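Local coordinates for protein aspartate aminotransferase, mitochondrial (Trypanosoma brucei brucei, PDB 4W5K) that probably transfers the amino group of aspartate to 2-oxoglutarate as a homodimeric, pyridoxal phosphate-dependent aminotransferase of class one, at residues A[104-109]-A[276-281]; A[91-96]-A[265-270]; A[356-361]-A[368-373]; A[319-324]-A[374-379]. The protein carries 1 engineered substitution. All coordinates share one frame; numbering follows the deposited sequence.

Contact 1. Residues A[104-109]-A[276-281]; sequences LRIGGD and LLIRPM
The terminal methyl of Ile106 fills the middle of this helix-helix contact: CD1 lies 3.7 Å from Met281 CE and 4.1 Å from Leu277 CB, with Ile278 CG1 at its margin. Ile106 and Met281 lie alongside each other, running opposite ways. Met281 runs out with CG anti to the backbone N (chi1 -165°) and bends at chi3 (-69°), which brings its methyl beside the acid of Asp109, tip to tip, with CE 3.8 Å from OD2. That methyl also lies over one face of the Arg105 guanidinium. Leu277 covers the C-terminal end of 104-109, its CD1 3.8 Å from Ile106 O and its CD2 3.9 Å from Asp109 CB.

Beside Met281 CE, Arg105 NE bonds Asp109 OD2 one helical turn on (2.9 Å), a salt bridge that lies close to the guanidinium plane but meets the carboxylate from above its plane. Met281 also packs on Met281 of the second subunit. The local axes of 104-109 and 276-281 come within 10.4 Å. No hydrogen bond joins the two segments, so their contact rests on apolar side-chain groups packed against one another, against backbone and against the paired charges. Arg105 NH1 hydrogen-bonds Pro280 O of the second subunit, so one arginine serves both its helix and the dimer interface, near the cofactor-binding residue Thr101.

Contact 2. Residues A[91-96]-A[265-270]; sequences RIASCQ and EEAKRL
This is a small, buried strand-on-helix contact at the margin of the large mixed sheet, where helix 264-282 runs beside strand 92-97, the outermost strand on that side within the chain. The local axes come within 6.9 Å, with their N-to-C directions 27° apart. Such closeness is possible because alanines meet at the centre: the CA atoms of Ala93 and Ala267 are 4.6 Å apart, and their CB atoms 4.0 Å.

Both methyls point toward the opposite segment. Ala93 CB enters the helix surface between successive turns, 3.4 Å from the carbonyl O of Ala267 and 3.8 Å from Leu270 CB. Ala267 CB in turn lies against the start of the strand, 3.6 Å from Arg91 O. Leu270 touches Ala93 through its first carbon; its CG stands anti to the carbonyl carbon (chi1 -75°), and the side chain also packs on Ile259 of the adjoining strand. No hydrogen bond crosses between the segments, and Lys268 and Arg269 point away from the strand.

Alternation along the strand sets its two sides apart. Ile92 and Ser94 point away from the helix to meet helix 69-80, with Ser94 OG hydrogen-bonded to Gln76 and His258, while Ala93 faces 264-282. Arg91 is tied to Thr261, its NH1 bonding the carbonyl O there, at the turn that leads from strand 255-260 into the helix. A sheet strand with helices packed on both of its sides is the layered alpha/beta/alpha build of the large domain in fold-type I pyridoxal phosphate enzymes.

Contact 3. Residues A[356-361]-A[368-373]; sequences QVELLR and MTLNGR
Val357 points its CB from helix 354-364 straight at the turn that follows strand 366-367, and from there its two methyls part. CG1, anti to the backbone N (chi1 167°), enters among backbone carbonyls, 3.4 Å from Met368 O and 3.6 Å from Thr369 O, and also touches Met368 CG and Leu370 CD2. CG2, beside the backbone N, rests 3.9 Å from Gly372 CA, so one valine spans the turn from its beginning to its far end.

Two flanking pairs widen the contact. Met368 starts in the crowded position between backbone N and carbonyl carbon (chi1 74°) and bends at chi3, which carries CE to 3.9 Å from Leu360 CD1, the two chains crossing obliquely. On the more exposed side, Leu370 CD2 leans on the aliphatic CG of Glu358 at 3.8 Å. No direct hydrogen bond joins the segments; instead a water donates to Val357 O and accepts from Met368 N.

The turn is braced from within. Asn371 OD1 takes the hydroxyl hydrogen of Thr369 OG1 (2.7 Å) along a lone pair in the carbonyl plane, and the backbone N of Arg373 from above that plane (3.1 Å), so two donors fix the rotation of the amide. Gly372, with phi +82°, adopts backbone angles at which a side chain would strike the preceding carbonyl O. Thr369 to Gly372 thus forms a type I beta turn, closed by Gly372 N on Thr369 O and overlapped by an Asx turn from Asn371 to Arg373 that leads into strand 373-375.

Contact 4. Residues A[319-324]-A[374-379]; sequences EVRKRL and AAVSGL
The chain leaves strand 373-375 through a 3-10 turn at 376-378, secured by Leu379 N on Val376 O (2.8 Å), and so presents Val376 and Leu379 to the helical segment 319-324. Val320 meets both of them, one methyl to each. Its CG2, anti to the backbone N, meets Leu379 CB at 3.6 Å, while CG1, in the crowded position between N and carbonyl carbon (chi1 82°), lies 3.9 Å from Val376 O. One turn on, Leu324 and Leu379 cross at about a right angle and touch by their methyls, CD2 to CD1, at 3.9 Å.

Arg321 stretches past the other side of Val376, extended from CG to NE, and crosses that valine roughly at right angles, with NE 4.2 Å from CG2. Its charged end is held elsewhere: NH1 bonds Ile340 O and Gln343 OE1, and NH2 bonds Gly345 O.

No hydrogen bond links the two segments, but Arg316, a turn earlier in the same helix, donates to Leu379 O. Helix 300-331 thus lies against the end of the two-stranded sheet 347-349/373-375, with helix 384-395 packing on Leu324 and Leu379 and helix 338-342 on Leu324.

Overall arrangement
The four contacts form two pairs, the centres of one lying about 36 to 44 Å from those of the other. Contacts 1 and 2 share helix 264-282, their centres 14 Å apart; strand 92-97 leads into helix 99-110, so their segments alternate along the chain, and they touch where Ile278 CD1 meets Cys95 SG at 4.0 Å. That helix therefore ties the edge of the large mixed sheet to the dimer interface. Contacts 3 and 4 come later, with centres 15 Å apart; contact 3 is nested inside the loop closed by contact 4, and Met368 CE packs on Ala374 CB at 4.2 Å. Contacts 1 and 4 lie on opposite sides of the chain's centre, consistent with the large and small domains of this family.

Contact 1. Residues A[104-109]-A[276-281]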
loop_
_atom_site.group_PDB
_atom_site.type_symbol
_atom_site.label_atom_id
_atom_site.label_comp_id
_atom_site.label_asym_id
_atom_site.label_seq_id
_atom_site.Cartn_x
_atom_site.Cartn_y
_atom_site.Cartn_z
ATOM N N LEU A 104 5.004 -7.457 -7.588
ATOM C CA LEU A 104 4.461 -8.613 -8.327
ATOM C C LEU A 104 3.086 -8.292 -8.891
ATOM O O LEU A 104 2.779 -8.622 -10.041
ATOM C CB LEU A 104 4.368 -9.840 -7.421
ATOM C CG LEU A 104 5.761 -10.371 -7.098
ATOM C CD1 LEU A 104 5.689 -11.224 -5.837
ATOM C CD2 LEU A 104 6.335 -11.203 -8.317
ATOM N N ARG A 105 2.235 -7.681 -8.073
ATOM C CA ARG A 105 0.871 -7.355 -8.497
ATOM C C ARG A 105 0.840 -6.255 -9.566
ATOM O O ARG A 105 0.181 -6.416 -10.619
ATOM C CB ARG A 105 0.015 -6.922 -7.292
ATOM C CG ARG A 105 -1.388 -6.368 -7.643
ATOM C CD ARG A 105 -2.248 -7.384 -8.399
ATOM N NE ARG A 105 -3.569 -6.819 -8.697
ATOM C CZ ARG A 105 -4.635 -6.899 -7.894
ATOM N NH1 ARG A 105 -4.538 -7.530 -6.726
ATOM N NH2 ARG A 105 -5.801 -6.355 -8.272
ATOM N N ILE A 106 1.513 -5.134 -9.297
ATOM C CA ILE A 106 1.529 -4.030 -10.268
ATOM C C ILE A 106 2.215 -4.490 -11.569
ATOM O O ILE A 106 1.730 -4.202 -12.653
ATOM C CB ILE A 106 2.217 -2.780 -9.708
ATOM C CG1 ILE A 106 1.368 -2.185 -8.569
ATOM C CG2 ILE A 106 2.425 -1.742 -10.800
ATOM C CD1 ILE A 106 0.008 -1.636 -8.983
ATOM N N GLY A 107 3.326 -5.216 -11.451
ATOM C CA GLY A 107 3.960 -5.792 -12.642
ATOM C C GLY A 107 3.035 -6.697 -13.404
ATOM O O GLY A 107 2.968 -6.628 -14.649
ATOM N N GLY A 108 2.368 -7.614 -12.697
ATOM C CA GLY A 108 1.394 -8.493 -13.334
ATOM C C GLY A 108 0.285 -7.729 -14.052
ATOM O O GLY A 108 -0.124 -8.078 -15.173
ATOM N N ASP A 109 -0.196 -6.655 -13.416
ATOM C CA ASP A 109 -1.225 -5.817 -14.022
ATOM C C ASP A 109 -0.708 -5.035 -15.237
ATOM O O ASP A 109 -1.507 -4.593 -16.080
ATOM C CB ASP A 109 -1.799 -4.821 -12.981
ATOM C CG ASP A 109 -2.869 -5.455 -12.076
ATOM O OD1 ASP A 109 -3.570 -6.374 -12.532
ATOM O OD2 ASP A 109 -3.043 -5.003 -10.915
ATOM N N LEU A 276 -0.950 4.904 -13.925
ATOM C CA LEU A 276 -2.387 4.641 -14.074
ATOM C C LEU A 276 -2.851 3.402 -13.315
ATOM O O LEU A 276 -4.046 3.247 -13.066
ATOM C CB LEU A 276 -2.765 4.501 -15.560
ATOM C CG LEU A 276 -2.412 5.741 -16.362
ATOM C CD1 LEU A 276 -2.611 5.443 -17.846
ATOM C CD2 LEU A 276 -3.268 6.932 -15.939
ATOM N N LEU A 277 -1.916 2.522 -12.960
ATOM C CA LEU A 277 -2.257 1.344 -12.161
ATOM C C LEU A 277 -2.202 1.649 -10.668
ATOM O O LEU A 277 -3.036 1.185 -9.894
ATOM C CB LEU A 277 -1.305 0.180 -12.458
ATOM C CG LEU A 277 -1.477 -0.473 -13.841
ATOM C CD1 LEU A 277 -0.328 -1.428 -14.144
ATOM C CD2 LEU A 277 -2.818 -1.212 -13.889
ATOM N N ILE A 278 -1.193 2.409 -10.279
ATOM C CA ILE A 278 -0.977 2.754 -8.866
ATOM C C ILE A 278 -2.072 3.687 -8.324
ATOM O O ILE A 278 -2.617 3.449 -7.254
ATOM C CB ILE A 278 0.376 3.424 -8.672
ATOM C CG1 ILE A 278 1.516 2.423 -8.947
ATOM C CG2 ILE A 278 0.510 4.001 -7.226
ATOM C CD1 ILE A 278 2.789 3.112 -9.376
ATOM N N ARG A 279 -2.367 4.756 -9.057
ATOM C CA ARG A 279 -3.238 5.787 -8.515
ATOM C C ARG A 279 -4.619 5.253 -8.069
ATOM O O ARG A 279 -5.051 5.555 -6.951
ATOM C CB ARG A 279 -3.401 6.927 -9.520
ATOM C CG ARG A 279 -4.156 8.087 -8.950
ATOM C CD ARG A 279 -4.159 9.293 -9.886
ATOM N NE ARG A 279 -2.809 9.802 -10.145
ATOM C CZ ARG A 279 -2.141 9.608 -11.281
ATOM N NH1 ARG A 279 -2.700 8.921 -12.273
ATOM N NH2 ARG A 279 -0.920 10.109 -11.436
ATOM N N PRO A 280 -5.293 4.422 -8.902
ATOM C CA PRO A 280 -6.588 3.889 -8.458
ATOM C C PRO A 280 -6.492 2.635 -7.576
ATOM O O PRO A 280 -7.527 2.062 -7.250
ATOM C CB PRO A 280 -7.293 3.567 -9.782
ATOM C CG PRO A 280 -6.152 3.119 -10.660
ATOM C CD PRO A 280 -5.033 4.084 -10.322
ATOM N N MET A 281 -5.290 2.248 -7.162
ATOM C CA MET A 281 -5.151 1.167 -6.187
ATOM C C MET A 281 -4.856 1.718 -4.769
ATOM O O MET A 281 -5.516 1.320 -3.815
ATOM C CB MET A 281 -4.055 0.198 -6.597
ATOM C CG MET A 281 -4.138 -1.092 -5.822
ATOM S SD MET A 281 -2.859 -2.282 -6.300
ATOM C CE MET A 281 -3.438 -2.673 -7.958
#

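Contact 2. Residues A[91-96]-A[265-270]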
loop_
_atom_site.group_PDB
_atom_site.type_symbol
_atom_site.label_atom_id
_atom_site.label_comp_id
_atom_site.label_asym_id
_atom_site.label_seq_id
_atom_site.Cartn_x
_atom_site.Cartn_y
_atom_site.Cartn_z
ATOM N N ARG A 91 16.686 2.734 -20.188
ATOM C CA ARG A 91 15.644 1.931 -20.810
ATOM C C ARG A 91 14.882 1.099 -19.791
ATOM O O ARG A 91 14.024 0.297 -20.165
ATOM C CB ARG A 91 16.215 1.066 -21.957
ATOM C CG ARG A 91 17.256 0.028 -21.655
ATOM C CD ARG A 91 17.784 -0.507 -23.025
ATOM N NE ARG A 91 18.652 -1.672 -22.881
ATOM C CZ ARG A 91 18.223 -2.891 -22.560
ATOM N NH1 ARG A 91 16.927 -3.111 -22.346
ATOM N NH2 ARG A 91 19.097 -3.893 -22.445
ATOM N N ILE A 92 15.131 1.339 -18.502
ATOM C CA ILE A 92 14.399 0.622 -17.465
ATOM C C ILE A 92 13.327 1.482 -16.787
ATOM O O ILE A 92 13.610 2.523 -16.176
ATOM C CB ILE A 92 15.355 0.058 -16.386
ATOM C CG1 ILE A 92 16.418 -0.811 -17.046
ATOM C CG2 ILE A 92 14.591 -0.791 -15.373
ATOM C CD1 ILE A 92 17.325 -1.528 -16.033
ATOM N N ALA A 93 12.088 1.022 -16.906
ATOM C CA ALA A 93 10.944 1.668 -16.260
ATOM C C ALA A 93 10.802 1.179 -14.815
ATOM O O ALA A 93 10.707 -0.015 -14.586
ATOM C CB ALA A 93 9.668 1.387 -17.064
ATOM N N SER A 94 10.766 2.090 -13.840
ATOM C CA SER A 94 10.803 1.679 -12.447
ATOM C C SER A 94 9.899 2.504 -11.565
ATOM O O SER A 94 9.631 3.678 -11.864
ATOM C CB SER A 94 12.231 1.762 -11.871
ATOM O OG SER A 94 13.154 0.946 -12.605
ATOM N N CYS A 95 9.466 1.895 -10.462
ATOM C CA CYS A 95 8.708 2.616 -9.439
ATOM C C CYS A 95 8.817 1.942 -8.068
ATOM O O CYS A 95 9.183 0.770 -7.932
ATOM C CB CYS A 95 7.219 2.721 -9.844
ATOM S SG CYS A 95 6.286 1.151 -9.847
ATOM N N GLN A 96 8.496 2.715 -7.048
ATOM C CA GLN A 96 8.348 2.206 -5.701
ATOM C C GLN A 96 7.049 1.414 -5.604
ATOM O O GLN A 96 6.064 1.748 -6.275
ATOM C CB GLN A 96 8.348 3.388 -4.712
ATOM C CG GLN A 96 8.069 3.017 -3.255
ATOM C CD GLN A 96 8.182 4.218 -2.314
ATOM O OE1 GLN A 96 8.710 5.255 -2.685
ATOM N NE2 GLN A 96 7.751 4.043 -1.082
ATOM N N GLU A 265 12.278 5.966 -24.481
ATOM C CA GLU A 265 10.892 6.298 -24.834
ATOM C C GLU A 265 9.912 5.192 -24.441
ATOM O O GLU A 265 8.799 5.473 -23.981
ATOM C CB GLU A 265 10.762 6.595 -26.334
ATOM C CG GLU A 265 11.285 7.965 -26.728
ATOM C CD GLU A 265 10.698 9.076 -25.862
ATOM O OE1 GLU A 265 9.454 9.179 -25.770
ATOM O OE2 GLU A 265 11.485 9.832 -25.253
ATOM N N GLU A 266 10.299 3.940 -24.672
ATOM C CA GLU A 266 9.452 2.840 -24.248
ATOM C C GLU A 266 9.335 2.824 -22.722
ATOM O O GLU A 266 8.258 2.598 -22.181
ATOM C CB GLU A 266 9.987 1.496 -24.789
ATOM C CG GLU A 266 9.715 1.317 -26.300
ATOM C CD GLU A 266 10.167 -0.045 -26.796
ATOM O OE1 GLU A 266 10.502 -0.898 -25.946
ATOM O OE2 GLU A 266 10.206 -0.272 -28.027
ATOM N N ALA A 267 10.428 3.112 -22.024
ATOM C CA ALA A 267 10.392 3.048 -20.570
ATOM C C ALA A 267 9.470 4.129 -20.036
ATOM O O ALA A 267 8.715 3.891 -19.095
ATOM C CB ALA A 267 11.802 3.182 -19.977
ATOM N N LYS A 268 9.523 5.308 -20.647
ATOM C CA LYS A 268 8.672 6.418 -20.206
ATOM C C LYS A 268 7.207 6.088 -20.390
ATOM O O LYS A 268 6.390 6.380 -19.508
ATOM C CB LYS A 268 9.003 7.698 -20.956
ATOM C CG LYS A 268 10.369 8.293 -20.661
ATOM C CD LYS A 268 10.591 9.489 -21.588
ATOM C CE LYS A 268 12.052 9.679 -21.986
ATOM N NZ LYS A 268 12.850 10.407 -20.957
ATOM N N ARG A 269 6.859 5.493 -21.537
ATOM C CA ARG A 269 5.466 5.099 -21.753
ATOM C C ARG A 269 5.033 4.072 -20.699
ATOM O O ARG A 269 3.903 4.140 -20.225
ATOM C CB ARG A 269 5.236 4.527 -23.161
ATOM C CG ARG A 269 5.635 5.446 -24.302
ATOM C CD ARG A 269 4.628 6.577 -24.573
ATOM N NE ARG A 269 5.170 7.485 -25.585
ATOM C CZ ARG A 269 4.450 8.129 -26.503
ATOM N NH1 ARG A 269 3.132 7.979 -26.565
ATOM N NH2 ARG A 269 5.058 8.931 -27.367
ATOM N N LEU A 270 5.912 3.139 -20.310
ATOM C CA LEU A 270 5.525 2.185 -19.272
ATOM C C LEU A 270 5.408 2.862 -17.892
ATOM O O LEU A 270 4.540 2.491 -17.097
ATOM C CB LEU A 270 6.511 0.994 -19.195
ATOM C CG LEU A 270 6.400 -0.040 -20.317
ATOM C CD1 LEU A 270 7.261 -1.271 -19.961
ATOM C CD2 LEU A 270 4.978 -0.467 -20.551
#

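Contact 3. Residues A[356-361]-A[368-373]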
loop_
_atom_site.group_PDB
_atom_site.type_symbol
_atom_site.label_atom_id
_atom_site.label_comp_id
_atom_site.label_asym_id
_atom_site.label_seq_id
_atom_site.Cartn_x
_atom_site.Cartn_y
_atom_site.Cartn_z
ATOM N N GLN A 356 5.295 -37.148 10.182
ATOM C CA GLN A 356 6.412 -36.715 11.026
ATOM C C GLN A 356 6.261 -35.268 11.517
ATOM O O GLN A 356 6.621 -34.944 12.659
ATOM C CB GLN A 356 7.726 -36.896 10.268
ATOM C CG GLN A 356 8.009 -38.363 9.983
ATOM C CD GLN A 356 9.172 -38.599 9.049
ATOM O OE1 GLN A 356 9.500 -37.768 8.199
ATOM N NE2 GLN A 356 9.793 -39.765 9.181
ATOM N N VAL A 357 5.720 -34.405 10.664
ATOM C CA VAL A 357 5.442 -33.027 11.071
ATOM C C VAL A 357 4.384 -33.028 12.178
ATOM O O VAL A 357 4.507 -32.317 13.181
ATOM C CB VAL A 357 4.981 -32.173 9.876
ATOM C CG1 VAL A 357 4.385 -30.828 10.351
ATOM C CG2 VAL A 357 6.155 -31.938 8.924
ATOM N N GLU A 358 3.365 -33.864 12.013
ATOM C CA GLU A 358 2.283 -33.952 12.995
ATOM C C GLU A 358 2.775 -34.483 14.343
ATOM O O GLU A 358 2.291 -34.061 15.393
ATOM C CB GLU A 358 1.148 -34.828 12.459
ATOM C CG GLU A 358 0.440 -34.230 11.255
ATOM C CD GLU A 358 -0.726 -35.075 10.781
ATOM O OE1 GLU A 358 -0.997 -36.117 11.413
ATOM O OE2 GLU A 358 -1.373 -34.694 9.780
ATOM N N LEU A 359 3.741 -35.398 14.314
ATOM C CA LEU A 359 4.344 -35.913 15.538
ATOM C C LEU A 359 5.221 -34.880 16.236
ATOM O O LEU A 359 5.267 -34.826 17.459
ATOM C CB LEU A 359 5.181 -37.165 15.242
ATOM C CG LEU A 359 4.469 -38.517 15.285
ATOM C CD1 LEU A 359 5.428 -39.634 14.932
ATOM C CD2 LEU A 359 3.862 -38.733 16.656
ATOM N N LEU A 360 5.945 -34.081 15.458
ATOM C CA LEU A 360 6.809 -33.056 16.034
ATOM C C LEU A 360 5.972 -32.054 16.809
ATOM O O LEU A 360 6.391 -31.545 17.846
ATOM C CB LEU A 360 7.620 -32.349 14.944
ATOM C CG LEU A 360 8.787 -33.144 14.354
ATOM C CD1 LEU A 360 9.422 -32.377 13.211
ATOM C CD2 LEU A 360 9.816 -33.438 15.426
ATOM N N ARG A 361 4.775 -31.790 16.300
ATOM C CA ARG A 361 3.847 -30.875 16.955
ATOM C C ARG A 361 3.242 -31.511 18.210
ATOM O O ARG A 361 3.352 -30.960 19.303
ATOM C CB ARG A 361 2.747 -30.449 15.983
ATOM N N MET A 368 5.720 -26.572 12.504
ATOM C CA MET A 368 6.068 -26.251 11.123
ATOM C C MET A 368 4.889 -26.678 10.259
ATOM O O MET A 368 4.038 -27.450 10.714
ATOM C CB MET A 368 7.373 -26.939 10.694
ATOM C CG MET A 368 7.267 -28.418 10.431
ATOM S SD MET A 368 8.878 -29.148 9.986
ATOM C CE MET A 368 9.803 -28.867 11.477
ATOM N N THR A 369 4.813 -26.164 9.037
ATOM C CA THR A 369 3.683 -26.475 8.169
ATOM C C THR A 369 3.797 -27.916 7.659
ATOM O O THR A 369 4.891 -28.490 7.612
ATOM C CB THR A 369 3.571 -25.485 6.984
ATOM O OG1 THR A 369 4.869 -25.209 6.454
ATOM C CG2 THR A 369 2.943 -24.169 7.443
ATOM N N LEU A 370 2.656 -28.488 7.282
ATOM C CA LEU A 370 2.547 -29.917 6.975
ATOM C C LEU A 370 3.339 -30.366 5.748
ATOM O O LEU A 370 3.506 -31.560 5.505
ATOM C CB LEU A 370 1.081 -30.289 6.784
ATOM C CG LEU A 370 0.194 -30.203 8.023
ATOM C CD1 LEU A 370 -1.233 -30.562 7.658
ATOM C CD2 LEU A 370 0.716 -31.122 9.108
ATOM N N ASN A 371 3.809 -29.413 4.962
ATOM C CA ASN A 371 4.633 -29.741 3.807
ATOM C C ASN A 371 6.095 -29.977 4.199
ATOM O O ASN A 371 6.934 -30.221 3.340
ATOM C CB ASN A 371 4.556 -28.633 2.767
ATOM C CG ASN A 371 4.881 -27.276 3.354
ATOM O OD1 ASN A 371 5.136 -27.160 4.555
ATOM N ND2 ASN A 371 4.872 -26.242 2.515
ATOM N N GLY A 372 6.399 -29.883 5.493
ATOM C CA GLY A 372 7.770 -30.092 5.937
ATOM C C GLY A 372 8.654 -28.862 5.773
ATOM O O GLY A 372 9.877 -28.943 5.920
ATOM N N ARG A 373 8.051 -27.714 5.483
ATOM C CA ARG A 373 8.822 -26.470 5.428
ATOM C C ARG A 373 9.165 -26.013 6.834
ATOM O O ARG A 373 8.284 -25.867 7.673
ATOM C CB ARG A 373 8.052 -25.345 4.723
ATOM C CG ARG A 373 8.793 -24.009 4.793
ATOM C CD ARG A 373 7.905 -22.810 4.438
ATOM N NE ARG A 373 6.773 -22.605 5.340
ATOM C CZ ARG A 373 6.706 -21.692 6.312
ATOM N NH1 ARG A 373 7.737 -20.905 6.587
ATOM N NH2 ARG A 373 5.609 -21.584 7.047
HETATM O O HOH W 1 4.987 -29.527 13.289
#

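Contact 4. Residues A[319-324]-A[374-379]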
loop_
_atom_site.group_PDB
_atom_site.type_symbol
_atom_site.label_atom_id
_atom_site.label_comp_id
_atom_site.label_asym_id
_atom_site.label_seq_id
_atom_site.Cartn_x
_atom_site.Cartn_y
_atom_site.Cartn_z
ATOM N N GLU A 319 24.836 -20.962 9.266
ATOM C CA GLU A 319 25.498 -21.695 10.336
ATOM C C GLU A 319 24.494 -22.549 11.109
ATOM O O GLU A 319 24.828 -23.642 11.544
ATOM C CB GLU A 319 26.237 -20.739 11.283
ATOM C CG GLU A 319 27.234 -21.418 12.235
ATOM C CD GLU A 319 26.580 -22.055 13.457
ATOM O OE1 GLU A 319 27.093 -23.094 13.944
ATOM O OE2 GLU A 319 25.562 -21.514 13.939
ATOM N N VAL A 320 23.265 -22.073 11.275
ATOM C CA VAL A 320 22.311 -22.876 12.027
ATOM C C VAL A 320 21.822 -24.080 11.193
ATOM O O VAL A 320 21.539 -25.144 11.756
ATOM C CB VAL A 320 21.116 -22.037 12.549
ATOM C CG1 VAL A 320 20.052 -21.825 11.485
ATOM C CG2 VAL A 320 20.525 -22.705 13.781
ATOM N N ARG A 321 21.747 -23.924 9.873
ATOM C CA ARG A 321 21.537 -25.076 8.971
ATOM C C ARG A 321 22.639 -26.127 9.163
ATOM O O ARG A 321 22.365 -27.346 9.331
ATOM C CB ARG A 321 21.487 -24.618 7.500
ATOM C CG ARG A 321 20.192 -23.897 7.094
ATOM C CD ARG A 321 20.306 -23.352 5.678
ATOM N NE ARG A 321 19.053 -22.850 5.126
ATOM C CZ ARG A 321 18.115 -23.615 4.572
ATOM N NH1 ARG A 321 18.276 -24.934 4.532
ATOM N NH2 ARG A 321 17.016 -23.069 4.044
ATOM N N LYS A 322 23.889 -25.661 9.157
ATOM C CA LYS A 322 25.040 -26.556 9.290
ATOM C C LYS A 322 25.033 -27.254 10.650
ATOM O O LYS A 322 25.362 -28.443 10.768
ATOM C CB LYS A 322 26.340 -25.763 9.076
ATOM C CG LYS A 322 27.642 -26.540 9.273
ATOM C CD LYS A 322 28.817 -25.718 8.768
ATOM C CE LYS A 322 30.133 -26.475 8.877
ATOM N NZ LYS A 322 31.041 -25.822 9.860
ATOM N N ARG A 323 24.662 -26.500 11.685
ATOM C CA ARG A 323 24.589 -27.038 13.044
ATOM C C ARG A 323 23.473 -28.077 13.183
ATOM O O ARG A 323 23.666 -29.101 13.852
ATOM C CB ARG A 323 24.376 -25.901 14.053
ATOM C CG ARG A 323 24.186 -26.367 15.503
ATOM C CD ARG A 323 25.499 -26.492 16.231
ATOM N NE ARG A 323 25.320 -26.939 17.615
ATOM C CZ ARG A 323 25.061 -26.129 18.639
ATOM N NH1 ARG A 323 24.940 -24.824 18.440
ATOM N NH2 ARG A 323 24.924 -26.623 19.866
ATOM N N LEU A 324 22.318 -27.819 12.561
ATOM C CA LEU A 324 21.228 -28.808 12.541
ATOM C C LEU A 324 21.727 -30.149 11.984
ATOM O O LEU A 324 21.514 -31.232 12.566
ATOM C CB LEU A 324 20.052 -28.310 11.701
ATOM C CG LEU A 324 18.783 -29.170 11.699
ATOM C CD1 LEU A 324 18.259 -29.300 13.110
ATOM C CD2 LEU A 324 17.701 -28.552 10.811
ATOM N N ALA A 374 10.445 -25.781 7.090
ATOM C CA ALA A 374 10.857 -25.236 8.372
ATOM C C ALA A 374 11.442 -23.856 8.136
ATOM O O ALA A 374 12.239 -23.655 7.229
ATOM C CB ALA A 374 11.871 -26.146 9.064
ATOM N N ALA A 375 11.003 -22.896 8.936
ATOM C CA ALA A 375 11.599 -21.574 8.929
ATOM C C ALA A 375 12.790 -21.624 9.864
ATOM O O ALA A 375 12.616 -21.673 11.081
ATOM C CB ALA A 375 10.593 -20.527 9.377
ATOM N N VAL A 376 13.997 -21.626 9.311
ATOM C CA VAL A 376 15.173 -21.857 10.142
ATOM C C VAL A 376 15.570 -20.623 10.958
ATOM O O VAL A 376 16.358 -20.722 11.899
ATOM C CB VAL A 376 16.387 -22.340 9.304
ATOM C CG1 VAL A 376 16.081 -23.692 8.645
ATOM C CG2 VAL A 376 16.768 -21.330 8.250
ATOM N N SER A 377 15.024 -19.462 10.614
ATOM C CA SER A 377 15.215 -18.281 11.459
ATOM C C SER A 377 14.712 -18.517 12.891
ATOM O O SER A 377 15.134 -17.843 13.836
ATOM C CB SER A 377 14.512 -17.072 10.837
ATOM O OG SER A 377 13.174 -17.388 10.511
ATOM N N GLY A 378 13.817 -19.487 13.064
ATOM C CA GLY A 378 13.310 -19.806 14.391
ATOM C C GLY A 378 14.258 -20.726 15.162
ATOM O O GLY A 378 14.088 -20.943 16.371
ATOM N N LEU A 379 15.256 -21.256 14.459
ATOM C CA LEU A 379 16.314 -22.070 15.068
ATOM C C LEU A 379 17.428 -21.179 15.604
ATOM O O LEU A 379 17.800 -20.193 14.962
ATOM C CB LEU A 379 16.905 -23.065 14.055
ATOM C CG LEU A 379 16.166 -24.349 13.696
ATOM C CD1 LEU A 379 16.962 -25.164 12.677
ATOM C CD2 LEU A 379 15.866 -25.187 14.924
#